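Local atomic coordinates of variant surface glycoprotein MITAT 1.1 (Trypanosoma brucei brucei, PDB entry 5LY9), a protein that forms the surface coat of the bloodstream parasite, whose repeated replacement by antigenically distinct versions lets the trypanosome evade the host immune response. Residues E20-S25 with S148-K153; S197-P202 with N222-A227; G238-A241 with W246-A249; E113-K116 with K122-V125. All coordinates share one frame; numbering follows the deposited sequence.

Contact 1: residues E20-S25 with S148-K153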
loop_
_atom_site.group_PDB
_atom_site.type_symbol
_atom_site.label_atom_id
_atom_site.label_comp_id
_atom_site.label_asym_id
_atom_site.label_seq_id
_atom_site.Cartn_x
_atom_site.Cartn_y
_atom_site.Cartn_z
ATOM N N GLU A 20 -10.787 -13.961 7.014
ATOM C CA GLU A 20 -9.660 -13.292 7.658
ATOM C C GLU A 20 -8.907 -12.401 6.658
ATOM O O GLU A 20 -8.627 -11.216 6.937
ATOM C CB GLU A 20 -8.695 -14.280 8.312
ATOM C CG GLU A 20 -7.464 -13.604 8.939
ATOM C CD GLU A 20 -6.812 -14.432 10.022
ATOM O OE1 GLU A 20 -7.524 -14.781 11.047
ATOM O OE2 GLU A 20 -5.630 -14.808 9.781
ATOM N N LEU A 21 -8.607 -12.972 5.492
ATOM C CA LEU A 21 -7.856 -12.285 4.459
ATOM C C LEU A 21 -8.545 -11.023 3.979
ATOM O O LEU A 21 -7.908 -10.077 3.566
ATOM C CB LEU A 21 -7.429 -13.192 3.322
ATOM C CG LEU A 21 -6.536 -14.409 3.582
ATOM C CD1 LEU A 21 -6.391 -15.164 2.254
ATOM C CD2 LEU A 21 -5.187 -13.951 4.105
ATOM N N SER A 22 -9.857 -10.988 4.060
ATOM C CA SER A 22 -10.665 -9.880 3.587
ATOM C C SER A 22 -10.298 -8.570 4.295
ATOM O O SER A 22 -10.454 -7.530 3.686
ATOM C CB SER A 22 -12.175 -10.203 3.763
ATOM O OG SER A 22 -12.493 -10.056 5.102
ATOM N N LYS A 23 -9.726 -8.617 5.502
ATOM C CA LYS A 23 -9.391 -7.411 6.250
ATOM C C LYS A 23 -7.950 -7.008 6.189
ATOM O O LYS A 23 -7.608 -5.955 6.710
ATOM C CB LYS A 23 -9.808 -7.505 7.726
ATOM C CG LYS A 23 -11.307 -7.526 7.942
ATOM C CD LYS A 23 -11.687 -7.288 9.418
ATOM C CE LYS A 23 -13.177 -6.979 9.532
ATOM N NZ LYS A 23 -13.428 -6.784 11.004
ATOM N N VAL A 24 -7.104 -7.799 5.549
ATOM C CA VAL A 24 -5.687 -7.480 5.536
ATOM C C VAL A 24 -5.395 -6.118 4.903
ATOM O O VAL A 24 -4.599 -5.367 5.443
ATOM C CB VAL A 24 -4.830 -8.632 4.895
ATOM C CG1 VAL A 24 -3.386 -8.186 4.656
ATOM C CG2 VAL A 24 -4.905 -9.876 5.774
ATOM N N SER A 25 -6.021 -5.777 3.784
ATOM C CA SER A 25 -5.802 -4.494 3.092
ATOM C C SER A 25 -6.083 -3.341 3.998
ATOM O O SER A 25 -5.283 -2.376 4.124
ATOM C CB SER A 25 -6.581 -4.389 1.792
ATOM O OG SER A 25 -6.126 -5.466 0.966
ATOM N N SER A 148 -16.248 -12.197 -1.595
ATOM C CA SER A 148 -16.183 -10.815 -2.007
ATOM C C SER A 148 -15.114 -10.104 -1.221
ATOM O O SER A 148 -14.689 -10.607 -0.181
ATOM C CB SER A 148 -17.539 -10.080 -1.772
ATOM O OG SER A 148 -17.916 -10.161 -0.415
ATOM N N MET A 149 -14.732 -8.900 -1.658
ATOM C CA MET A 149 -13.716 -8.133 -0.997
ATOM C C MET A 149 -14.359 -6.865 -0.487
ATOM O O MET A 149 -15.060 -6.172 -1.252
ATOM C CB MET A 149 -12.573 -7.775 -1.979
ATOM C CG MET A 149 -11.458 -6.878 -1.428
ATOM S SD MET A 149 -10.453 -7.692 -0.214
ATOM C CE MET A 149 -9.375 -8.651 -1.295
ATOM N N PRO A 150 -14.125 -6.493 0.822
ATOM C CA PRO A 150 -14.834 -5.314 1.305
ATOM C C PRO A 150 -14.125 -4.014 0.905
ATOM O O PRO A 150 -12.988 -4.041 0.422
ATOM C CB PRO A 150 -14.803 -5.464 2.824
ATOM C CG PRO A 150 -13.515 -6.182 3.014
ATOM C CD PRO A 150 -13.516 -7.230 1.914
ATOM N N GLU A 151 -14.805 -2.912 1.115
ATOM C CA GLU A 151 -14.195 -1.595 0.963
ATOM C C GLU A 151 -12.940 -1.488 1.809
ATOM O O GLU A 151 -12.872 -1.997 2.938
ATOM C CB GLU A 151 -15.183 -0.506 1.394
ATOM C CG GLU A 151 -14.661 0.916 1.300
ATOM C CD GLU A 151 -15.600 1.962 1.950
ATOM O OE1 GLU A 151 -16.580 1.569 2.637
ATOM O OE2 GLU A 151 -15.365 3.175 1.745
ATOM N N THR A 152 -11.917 -0.815 1.271
ATOM C CA THR A 152 -10.685 -0.628 2.008
ATOM C C THR A 152 -10.897 0.566 2.941
ATOM O O THR A 152 -11.111 1.730 2.485
ATOM C CB THR A 152 -9.566 -0.277 1.049
ATOM O OG1 THR A 152 -9.363 -1.344 0.161
ATOM C CG2 THR A 152 -8.310 -0.048 1.767
ATOM N N LYS A 153 -10.824 0.256 4.213
ATOM C CA LYS A 153 -10.928 1.205 5.309
ATOM C C LYS A 153 -10.169 0.659 6.507
ATOM O O LYS A 153 -9.773 -0.504 6.552
ATOM C CB LYS A 153 -12.439 1.377 5.649
ATOM C CG LYS A 153 -13.092 0.068 6.052
ATOM C CD LYS A 153 -14.628 0.191 6.250
ATOM C CE LYS A 153 -15.181 -1.170 6.763
ATOM N NZ LYS A 153 -16.651 -1.139 6.916
#

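Contact 2: residues S197-P202 with N222-A227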
loop_
_atom_site.group_PDB
_atom_site.type_symbol
_atom_site.label_atom_id
_atom_site.label_comp_id
_atom_site.label_asym_id
_atom_site.label_seq_id
_atom_site.Cartn_x
_atom_site.Cartn_y
_atom_site.Cartn_z
ATOM N N SER A 197 -11.311 -40.832 -16.101
ATOM C CA SER A 197 -12.461 -40.750 -17.038
ATOM C C SER A 197 -13.675 -41.687 -16.755
ATOM O O SER A 197 -14.756 -41.457 -17.247
ATOM C CB SER A 197 -11.991 -41.030 -18.483
ATOM O OG SER A 197 -11.218 -42.207 -18.470
ATOM N N THR A 198 -13.486 -42.728 -15.976
ATOM C CA THR A 198 -14.601 -43.686 -15.754
ATOM C C THR A 198 -15.667 -43.029 -14.900
ATOM O O THR A 198 -16.857 -43.085 -15.264
ATOM C CB THR A 198 -14.097 -44.931 -15.067
ATOM O OG1 THR A 198 -13.073 -45.507 -15.873
ATOM C CG2 THR A 198 -15.253 -45.938 -14.834
ATOM N N ASN A 199 -15.274 -42.401 -13.768
ATOM C CA ASN A 199 -16.250 -41.752 -12.879
ATOM C C ASN A 199 -16.064 -40.229 -12.716
ATOM O O ASN A 199 -16.954 -39.561 -12.214
ATOM C CB ASN A 199 -16.143 -42.303 -11.482
ATOM C CG ASN A 199 -16.267 -43.804 -11.430
ATOM O OD1 ASN A 199 -17.158 -44.358 -12.055
ATOM N ND2 ASN A 199 -15.395 -44.442 -10.676
ATOM N N GLY A 200 -14.928 -39.726 -13.140
ATOM C CA GLY A 200 -14.655 -38.297 -13.023
ATOM C C GLY A 200 -15.032 -37.421 -14.172
ATOM O O GLY A 200 -15.871 -37.782 -15.032
ATOM N N TYR A 201 -14.397 -36.251 -14.192
ATOM C CA TYR A 201 -14.671 -35.189 -15.119
ATOM C C TYR A 201 -14.477 -35.545 -16.604
ATOM O O TYR A 201 -15.402 -35.380 -17.376
ATOM C CB TYR A 201 -13.893 -33.920 -14.725
ATOM C CG TYR A 201 -13.887 -32.858 -15.818
ATOM C CD1 TYR A 201 -14.943 -31.983 -15.925
ATOM C CD2 TYR A 201 -12.898 -32.834 -16.817
ATOM C CE1 TYR A 201 -14.982 -31.053 -16.968
ATOM C CE2 TYR A 201 -12.905 -31.893 -17.843
ATOM C CZ TYR A 201 -13.964 -31.042 -17.943
ATOM O OH TYR A 201 -13.983 -30.093 -18.908
ATOM N N PRO A 202 -13.271 -36.024 -17.024
ATOM C CA PRO A 202 -13.002 -36.044 -18.439
ATOM C C PRO A 202 -13.675 -37.200 -19.186
ATOM O O PRO A 202 -13.850 -38.243 -18.608
ATOM C CB PRO A 202 -11.490 -36.167 -18.471
ATOM C CG PRO A 202 -11.205 -37.058 -17.340
ATOM C CD PRO A 202 -12.118 -36.551 -16.251
ATOM N N ASN A 222 -5.496 -37.781 -11.418
ATOM C CA ASN A 222 -5.938 -38.401 -12.703
ATOM C C ASN A 222 -6.008 -39.925 -12.559
ATOM O O ASN A 222 -5.845 -40.631 -13.560
ATOM C CB ASN A 222 -5.077 -37.970 -13.896
ATOM C CG ASN A 222 -3.618 -38.410 -13.785
ATOM O OD1 ASN A 222 -3.214 -38.955 -12.801
ATOM N ND2 ASN A 222 -2.819 -38.134 -14.816
ATOM N N THR A 223 -6.237 -40.402 -11.331
ATOM C CA THR A 223 -6.370 -41.821 -10.966
ATOM C C THR A 223 -7.620 -41.857 -10.074
ATOM O O THR A 223 -8.089 -40.816 -9.585
ATOM C CB THR A 223 -5.180 -42.336 -10.188
ATOM O OG1 THR A 223 -4.915 -41.496 -9.043
ATOM C CG2 THR A 223 -3.899 -42.419 -11.106
ATOM N N GLN A 224 -8.134 -43.042 -9.799
ATOM C CA GLN A 224 -9.384 -43.223 -9.030
ATOM C C GLN A 224 -9.166 -43.108 -7.550
ATOM O O GLN A 224 -9.331 -44.062 -6.779
ATOM C CB GLN A 224 -10.025 -44.573 -9.365
ATOM C CG GLN A 224 -10.418 -44.644 -10.810
ATOM C CD GLN A 224 -11.204 -45.935 -11.113
ATOM O OE1 GLN A 224 -10.698 -47.030 -10.943
ATOM N NE2 GLN A 224 -12.417 -45.778 -11.608
ATOM N N VAL A 225 -8.837 -41.896 -7.128
ATOM C CA VAL A 225 -8.619 -41.613 -5.707
ATOM C C VAL A 225 -9.245 -40.251 -5.361
ATOM O O VAL A 225 -9.855 -39.590 -6.191
ATOM C CB VAL A 225 -7.133 -41.636 -5.299
ATOM C CG1 VAL A 225 -6.528 -43.017 -5.499
ATOM C CG2 VAL A 225 -6.298 -40.580 -6.047
ATOM N N GLU A 226 -9.099 -39.881 -4.115
ATOM C CA GLU A 226 -9.557 -38.586 -3.598
ATOM C C GLU A 226 -8.536 -37.502 -3.923
ATOM O O GLU A 226 -7.352 -37.767 -4.145
ATOM C CB GLU A 226 -9.752 -38.700 -2.092
ATOM C CG GLU A 226 -10.961 -39.588 -1.778
ATOM C CD GLU A 226 -10.927 -40.207 -0.380
ATOM O OE1 GLU A 226 -10.140 -39.749 0.511
ATOM O OE2 GLU A 226 -11.782 -41.113 -0.168
ATOM N N ALA A 227 -9.023 -36.291 -3.987
ATOM C CA ALA A 227 -8.129 -35.132 -4.069
ATOM C C ALA A 227 -7.163 -35.094 -2.895
ATOM O O ALA A 227 -7.467 -35.633 -1.823
ATOM C CB ALA A 227 -8.951 -33.866 -4.061
HETATM O O HOH W 1 -12.823 -42.827 -12.558
#

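Contact 3: residues G238-A241 with W246-A249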
loop_
_atom_site.group_PDB
_atom_site.type_symbol
_atom_site.label_atom_id
_atom_site.label_comp_id
_atom_site.label_asym_id
_atom_site.label_seq_id
_atom_site.Cartn_x
_atom_site.Cartn_y
_atom_site.Cartn_z
ATOM N N GLY A 238 10.018 -24.513 0.973
ATOM C CA GLY A 238 9.489 -25.372 -0.051
ATOM C C GLY A 238 8.153 -24.990 -0.674
ATOM O O GLY A 238 7.915 -25.260 -1.856
ATOM N N HIS A 239 7.309 -24.307 0.100
ATOM C CA HIS A 239 6.092 -23.766 -0.443
ATOM C C HIS A 239 6.323 -22.726 -1.501
ATOM O O HIS A 239 5.419 -22.514 -2.328
ATOM C CB HIS A 239 5.201 -23.207 0.705
ATOM C CG HIS A 239 4.672 -24.272 1.611
ATOM N ND1 HIS A 239 5.314 -24.659 2.759
ATOM C CD2 HIS A 239 3.544 -25.001 1.560
ATOM C CE1 HIS A 239 4.628 -25.599 3.376
ATOM N NE2 HIS A 239 3.548 -25.831 2.653
ATOM N N LYS A 240 7.481 -22.074 -1.534
ATOM C CA LYS A 240 7.728 -21.135 -2.658
ATOM C C LYS A 240 7.627 -21.839 -4.006
ATOM O O LYS A 240 7.223 -21.248 -4.996
ATOM C CB LYS A 240 9.109 -20.522 -2.574
ATOM C CG LYS A 240 9.291 -19.551 -1.419
ATOM C CD LYS A 240 10.629 -18.834 -1.527
ATOM C CE LYS A 240 10.637 -17.860 -2.743
ATOM N NZ LYS A 240 11.547 -16.645 -2.593
ATOM N N ALA A 241 7.969 -23.130 -4.059
ATOM C CA ALA A 241 7.889 -23.919 -5.297
ATOM C C ALA A 241 6.517 -24.457 -5.458
ATOM O O ALA A 241 5.986 -24.360 -6.535
ATOM C CB ALA A 241 8.868 -25.082 -5.278
ATOM N N TRP A 246 0.535 -18.954 -1.539
ATOM C CA TRP A 246 0.370 -19.242 -0.113
ATOM C C TRP A 246 1.624 -18.876 0.661
ATOM O O TRP A 246 1.532 -18.258 1.696
ATOM C CB TRP A 246 0.052 -20.711 0.110
ATOM C CG TRP A 246 -1.234 -21.115 -0.532
ATOM C CD1 TRP A 246 -1.450 -21.491 -1.821
ATOM C CD2 TRP A 246 -2.483 -21.274 0.128
ATOM N NE1 TRP A 246 -2.748 -21.873 -1.998
ATOM C CE2 TRP A 246 -3.407 -21.763 -0.814
ATOM C CE3 TRP A 246 -2.922 -21.043 1.418
ATOM C CZ2 TRP A 246 -4.766 -22.005 -0.476
ATOM C CZ3 TRP A 246 -4.249 -21.273 1.733
ATOM C CH2 TRP A 246 -5.144 -21.743 0.813
ATOM N N HIS A 247 2.775 -19.210 0.123
ATOM C CA HIS A 247 4.018 -18.781 0.748
ATOM C C HIS A 247 4.096 -17.258 0.769
ATOM O O HIS A 247 4.494 -16.693 1.787
ATOM C CB HIS A 247 5.210 -19.290 -0.066
ATOM C CG HIS A 247 6.511 -18.929 0.557
ATOM N ND1 HIS A 247 7.081 -17.703 0.392
ATOM C CD2 HIS A 247 7.280 -19.589 1.447
ATOM C CE1 HIS A 247 8.197 -17.636 1.106
ATOM N NE2 HIS A 247 8.374 -18.791 1.703
ATOM N N GLU A 248 3.693 -16.587 -0.330
ATOM C CA GLU A 248 3.812 -15.177 -0.415
ATOM C C GLU A 248 2.912 -14.428 0.581
ATOM O O GLU A 248 3.371 -13.516 1.268
ATOM C CB GLU A 248 3.538 -14.692 -1.847
ATOM C CG GLU A 248 3.521 -13.181 -1.961
ATOM C CD GLU A 248 4.863 -12.480 -1.732
ATOM O OE1 GLU A 248 5.918 -13.112 -1.588
ATOM O OE2 GLU A 248 4.851 -11.247 -1.709
ATOM N N ALA A 249 1.642 -14.834 0.732
ATOM C CA ALA A 249 0.796 -14.206 1.777
ATOM C C ALA A 249 1.346 -14.437 3.170
ATOM O O ALA A 249 1.309 -13.539 3.978
ATOM C CB ALA A 249 -0.623 -14.663 1.714
#

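Contact 4: residues E113-K116 with K122-V125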
loop_
_atom_site.group_PDB
_atom_site.type_symbol
_atom_site.label_atom_id
_atom_site.label_comp_id
_atom_site.label_asym_id
_atom_site.label_seq_id
_atom_site.Cartn_x
_atom_site.Cartn_y
_atom_site.Cartn_z
ATOM N N GLU A 113 -19.258 -24.300 -5.397
ATOM C CA GLU A 113 -20.642 -23.998 -5.041
ATOM C C GLU A 113 -21.591 -24.071 -6.214
ATOM O O GLU A 113 -22.775 -24.490 -6.096
ATOM C CB GLU A 113 -20.728 -22.640 -4.344
ATOM C CG GLU A 113 -22.014 -22.441 -3.605
ATOM C CD GLU A 113 -22.053 -21.109 -2.833
ATOM O OE1 GLU A 113 -20.954 -20.482 -2.629
ATOM O OE2 GLU A 113 -23.194 -20.700 -2.439
ATOM N N SER A 114 -21.100 -23.646 -7.352
ATOM C CA SER A 114 -21.931 -23.503 -8.551
ATOM C C SER A 114 -22.170 -24.799 -9.279
ATOM O O SER A 114 -23.082 -24.868 -10.091
ATOM C CB SER A 114 -21.287 -22.526 -9.530
ATOM O OG SER A 114 -21.135 -21.229 -8.914
ATOM N N LEU A 115 -21.412 -25.828 -8.976
ATOM C CA LEU A 115 -21.572 -27.103 -9.660
ATOM C C LEU A 115 -22.535 -27.999 -8.894
ATOM O O LEU A 115 -22.210 -29.081 -8.446
ATOM C CB LEU A 115 -20.217 -27.778 -9.895
ATOM C CG LEU A 115 -19.204 -27.053 -10.744
ATOM C CD1 LEU A 115 -17.846 -27.788 -10.790
ATOM C CD2 LEU A 115 -19.794 -26.818 -12.148
ATOM N N LYS A 116 -23.730 -27.490 -8.712
ATOM C CA LYS A 116 -24.816 -28.121 -7.965
ATOM C C LYS A 116 -25.919 -28.350 -8.995
ATOM O O LYS A 116 -26.326 -27.420 -9.675
ATOM C CB LYS A 116 -25.311 -27.177 -6.895
ATOM C CG LYS A 116 -26.196 -27.921 -5.911
ATOM C CD LYS A 116 -26.943 -26.977 -5.025
ATOM C CE LYS A 116 -26.075 -26.197 -4.117
ATOM N NZ LYS A 116 -26.981 -25.624 -3.057
ATOM N N LYS A 122 -23.097 -32.345 -6.474
ATOM C CA LYS A 122 -22.991 -31.478 -5.317
ATOM C C LYS A 122 -21.546 -31.463 -4.912
ATOM O O LYS A 122 -20.985 -32.512 -4.645
ATOM C CB LYS A 122 -23.847 -32.000 -4.167
ATOM C CG LYS A 122 -25.303 -32.159 -4.461
ATOM C CD LYS A 122 -26.128 -32.676 -3.326
ATOM C CE LYS A 122 -27.576 -32.560 -3.795
ATOM N NZ LYS A 122 -28.451 -33.304 -2.860
ATOM N N CYS A 123 -20.929 -30.266 -4.831
ATOM C CA CYS A 123 -19.468 -30.205 -4.578
ATOM C C CYS A 123 -19.031 -29.692 -3.199
ATOM O O CYS A 123 -17.976 -30.075 -2.662
ATOM C CB CYS A 123 -18.766 -29.414 -5.681
ATOM S SG CYS A 123 -18.631 -30.221 -7.273
ATOM N N LEU A 124 -19.799 -28.803 -2.622
ATOM C CA LEU A 124 -19.564 -28.398 -1.240
ATOM C C LEU A 124 -20.642 -29.033 -0.423
ATOM O O LEU A 124 -21.787 -28.631 -0.515
ATOM C CB LEU A 124 -19.592 -26.887 -1.064
ATOM C CG LEU A 124 -18.474 -26.125 -1.776
ATOM C CD1 LEU A 124 -18.623 -24.644 -1.399
ATOM C CD2 LEU A 124 -17.068 -26.609 -1.465
ATOM N N VAL A 125 -20.260 -30.044 0.320
ATOM C CA VAL A 125 -21.190 -30.824 1.080
ATOM C C VAL A 125 -20.886 -30.780 2.559
ATOM O O VAL A 125 -19.876 -30.200 3.009
ATOM C CB VAL A 125 -21.239 -32.309 0.557
ATOM C CG1 VAL A 125 -21.742 -32.320 -0.856
ATOM C CG2 VAL A 125 -19.894 -33.047 0.714
#

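Contact 1: residues E20-S25 with S148-K153
S22 lies against the ring of P150 where the chain turns from helix 8-21 into helix 24-55. The turn is a type I beta turn from L21 to V24 in the long helical body of the A-type variant surface glycoprotein domain, and the extended loop 148-153 runs past it. Two parts of S22 meet one edge of the proline. Its CB is 3.7 Å from P150 CD, while its carbonyl O comes within 3.4 Å of P150 CG, so the ring abuts backbone and side chain together. The hydroxyl is engaged elsewhere: with chi1 at 76°, OG sits between the backbone N and the carbonyl carbon and bonds to the carbonyl of T19. M149 reaches the same carbonyl by another route. Its chain leaves extended at chi1, 176°, then bends at both chi2 and chi3, which carries SD to 3.9 Å from S22 O; the M149 side chain also touches A99 of helix 62-114. No hydrogen bond joins the two segments. Instead, P150 O accepts one from NH2 of R96 of the second subunit, and that arginine also packs on S25, M149 and T152, placing the contact at the dimer interface. At the start of helix 24-55, S25 points its CB at the loop, and this CB is 4.4 Å from T152 OG1.

Contact 2: residues S197-P202 with N222-A227
The backbone N-H of N199 and the side-chain amide of Q224 both donate to one water, which bridges two loops of the A-type variant surface glycoprotein domain, at the end of the molecule far from its C-terminus. N199 N lies 2.8 Å from this water and Q224 NE2 3.1 Å, and the two meet there at about 113°, near the tetrahedral value. Q224 is the centre of an inverse gamma turn closed by V225 N on T223 O at 2.8 Å. Its side chain runs extended beyond CG (chi2 -174°), which carries the amide across to the other loop. There it meets the amide of N199: the side chains cross at about a right angle, yet the two amide planes are only 17° apart. N199 ND2 and Q224 NE2 approach to 3.4 Å, but both are donors and no bond forms between them. N199 ND2 instead gives a hydrogen to OE1 of E2, near the N-terminus, while Q224 also packs on E2 and H196. The direct touch is therefore small, and the water provides the polar link. Beyond the two amides, T198 CB completes the contact, 3.9 Å from Q224 NE2.

Contact 3: residues G238-A241 with W246-A249
K240 lays its CG over one face of the H247 imidazole, above the ring centre and just 4° off the ring normal, in a CH-pi contact whose modelled spacing is too tight to be relied on in detail. The pair joins two consecutive short helices, 239-242 and 244-254, the second of which packs on helices 8-21 and 62-114. With CG beside its own backbone N (chi1 -69°) and the chain straight at chi2, CD continues over the rim of the ring, 3.8 Å from H247 CE1; the bend at chi3 then turns the rest of the chain, and the ammonium ends beyond the ring. H247 swings its ring out with CG anti to the backbone N, chi1 -178°, toward helix 239-242. The ring also meets W250 edge-to-face. Nearer the backbone, H239 CB lies at the edge of the H247 ring, close to its plane, and 4.0 Å from H247 CB. The ring of H239 leads away: its ND1 pairs with the N-H of G236 and its NE2 with the carbonyl of N231, a pattern consistent with a neutral imidazole protonated at NE2. Neighbours of H247 anchor the longer helix. W246 is buried among L14 and L17 of helix 8-21 and L101 and I105 of helix 62-114, its NE1 bonded to L214 O, and E248 OE2 takes salt bridges from both R93 and R96. H239 C and K240 N both lie 3.9 Å from H247 CB.

Contact 4: residues E113-K116 with K122-V125
L124 directs its side chain at the last turn of helix 62-114, where it meets E113. CB stands back, about 5.1 Å from E113 N. With CG beside the backbone N (chi1 -65°), the branch point comes forward, and CG lies 4.1 Å from that same nitrogen. CD1, at the tip, is 4.1 Å from both E113 N and E113 CB; L112 and L140 also pack against this side chain. Apart from this CB contact E113 points away, its extended chain taking the carboxylate to a salt bridge between OE2 and R135 NE. Here the chain leaves the helix: L115 is the first residue to depart from helical angles and is the centre of an inverse gamma turn, closed by a weak bond from K116 N to S114 O, after which it returns along 122-125. C123 faces this turn. Its SG lies 3.9 Å from L115 CB and equally far from L115 O, and on its other bond it forms the disulfide with C190, which ties the loop to a later part of the same A-type variant surface glycoprotein domain. L115 O and K122 N, at 3.9 Å, are too far apart to bond. Y201 of the second subunit packs on both L115 and C123, and K116 makes backbone hydrogen bonds with that subunit.

Contact 4 is the buried one; contacts 1 and 2 lie at the surface and contact 3 is partly buried. Contacts 1 and 4 belong to successive long helices, 24-55 and 62-114, and their centres are about 25 Å apart. Contacts 2 and 4 share the end far from the C-terminus, about 17 Å between centres, and Y201 of segment 197-202 packs, from the second subunit, on contact 4. Contacts 1, 2 and 4 all touch that subunit, whereas contact 3 does not. None has a direct hydrogen bond between its segments: a water bridges contact 2, a lysine-imidazole face joins contact 3, carbonyl and proline meet in contact 1, and sulfur and leucine in contact 4.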